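Local coordinates for alanine glyoxylate transaminase (Thermococcus litoralis, PDB 2ZC0), which probably transfers the amino group of alanine to glyoxylate, using pyridoxal 5'-phosphate as its cofactor, and works as a homodimer, at residues I390-G393 with I394-A398. Sequence-based numbering, arbitrary orientation.
Sequences IPIG and IKKLA
I394 stands one helical turn beyond I390, the two side chains lying side by side and pointing the same way. Its N donates to I390 O, an oxygen whose position is less sure. As modelled, chi2 of I394 is 89°, which turns CD1 back to 3.3 Å from CG2 of I390; CD1 of I394 is also too close to I390 O, so this contact is doubtful. K395 comes next. Its N donates to P391 O at 2.9 Å, and because CG sits anti to its own carbonyl carbon, the extended aliphatic chain runs back past that same oxygen, with CG 3.2 Å from P391 O. K396 repeats the pattern one residue on: its N bonds I392 O at 3.0 Å, nearly straight at 171°, while CE passes 4.2 Å from CG2 of I392, and the bend about CD-CE turns NZ away to a salt bridge with E358. L397 N donates to G393 O at 3.0 Å, and this ladder, N-H of residue i+4 to C=O of residue i, is that of a regular alpha helix. The turns belong to helix 389-404 near the C-terminus, away from the cofactor pocket. I390 and I394 pack on M315 of helix 295-322, whereas L397 meets F350 and L354 of helix 347-357.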
loop_
_atom_site.group_PDB
_atom_site.type_symbol
_atom_site.label_atom_id
_atom_site.label_comp_id
_atom_site.label_asym_id
_atom_site.label_seq_id
_atom_site.Cartn_x
_atom_site.Cartn_y
_atom_site.Cartn_z
ATOM N N ILE A 390 -26.784 18.419 34.425
ATOM C CA ILE A 390 -25.375 18.739 34.612
ATOM C C ILE A 390 -24.922 18.775 36.077
ATOM O O ILE A 390 -23.999 18.061 36.453
ATOM C CB ILE A 390 -25.018 20.067 33.913
ATOM C CG1 ILE A 390 -25.226 19.917 32.408
ATOM C CG2 ILE A 390 -23.584 20.453 34.216
ATOM C CD1 ILE A 390 -24.979 21.189 31.617
ATOM N N PRO A 391 -25.571 19.592 36.927
ATOM C CA PRO A 391 -25.157 19.647 38.340
ATOM C C PRO A 391 -25.232 18.288 39.025
ATOM O O PRO A 391 -24.317 17.890 39.744
ATOM C CB PRO A 391 -26.135 20.652 38.944
ATOM C CG PRO A 391 -26.451 21.556 37.771
ATOM C CD PRO A 391 -26.653 20.559 36.663
ATOM N N ILE A 392 -26.329 17.578 38.793
ATOM C CA ILE A 392 -26.516 16.260 39.387
ATOM C C ILE A 392 -25.393 15.336 38.926
ATOM O O ILE A 392 -24.794 14.627 39.735
ATOM C CB ILE A 392 -27.884 15.668 38.982
ATOM C CG1 ILE A 392 -29.007 16.576 39.484
ATOM C CG2 ILE A 392 -28.049 14.276 39.569
ATOM C CD1 ILE A 392 -30.380 16.167 39.016
ATOM N N GLY A 393 -25.106 15.363 37.624
ATOM C CA GLY A 393 -24.051 14.531 37.066
ATOM C C GLY A 393 -22.684 14.840 37.645
ATOM O O GLY A 393 -21.937 13.927 38.001
ATOM N N ILE A 394 -22.337 16.119 37.735
ATOM C CA ILE A 394 -21.042 16.488 38.296
ATOM C C ILE A 394 -20.961 16.188 39.798
ATOM O O ILE A 394 -19.875 15.916 40.311
ATOM C CB ILE A 394 -20.711 17.985 38.054
ATOM C CG1 ILE A 394 -20.209 18.183 36.623
ATOM C CG2 ILE A 394 -19.657 18.467 39.039
ATOM C CD1 ILE A 394 -21.308 18.454 35.645
ATOM N N LYS A 395 -22.091 16.242 40.504
ATOM C CA LYS A 395 -22.085 15.943 41.943
ATOM C C LYS A 395 -21.777 14.466 42.152
ATOM O O LYS A 395 -20.920 14.107 42.962
ATOM C CB LYS A 395 -23.435 16.295 42.589
ATOM C CG LYS A 395 -23.614 17.780 42.875
ATOM C CD LYS A 395 -25.040 18.131 43.307
ATOM C CE LYS A 395 -25.232 19.644 43.360
ATOM N NZ LYS A 395 -26.657 20.022 43.557
ATOM N N LYS A 396 -22.481 13.617 41.411
ATOM C CA LYS A 396 -22.281 12.173 41.485
ATOM C C LYS A 396 -20.834 11.873 41.129
ATOM O O LYS A 396 -20.207 10.990 41.715
ATOM C CB LYS A 396 -23.208 11.457 40.496
ATOM C CG LYS A 396 -24.662 11.403 40.919
ATOM C CD LYS A 396 -25.534 10.814 39.824
ATOM C CE LYS A 396 -26.869 10.318 40.376
ATOM N NZ LYS A 396 -26.703 9.075 41.194
ATOM N N LEU A 397 -20.310 12.618 40.162
ATOM C CA LEU A 397 -18.933 12.445 39.719
ATOM C C LEU A 397 -17.986 12.803 40.857
ATOM O O LEU A 397 -16.975 12.132 41.077
ATOM C CB LEU A 397 -18.672 13.340 38.495
ATOM C CG LEU A 397 -17.259 13.531 37.926
ATOM C CD1 LEU A 397 -16.514 14.564 38.742
ATOM C CD2 LEU A 397 -16.508 12.211 37.899
ATOM N N ALA A 398 -18.328 13.868 41.577
ATOM C CA ALA A 398 -17.532 14.340 42.707
ATOM C C ALA A 398 -17.579 13.309 43.832
ATOM O O ALA A 398 -16.585 13.084 44.521
ATOM C CB ALA A 398 -18.073 15.685 43.198
#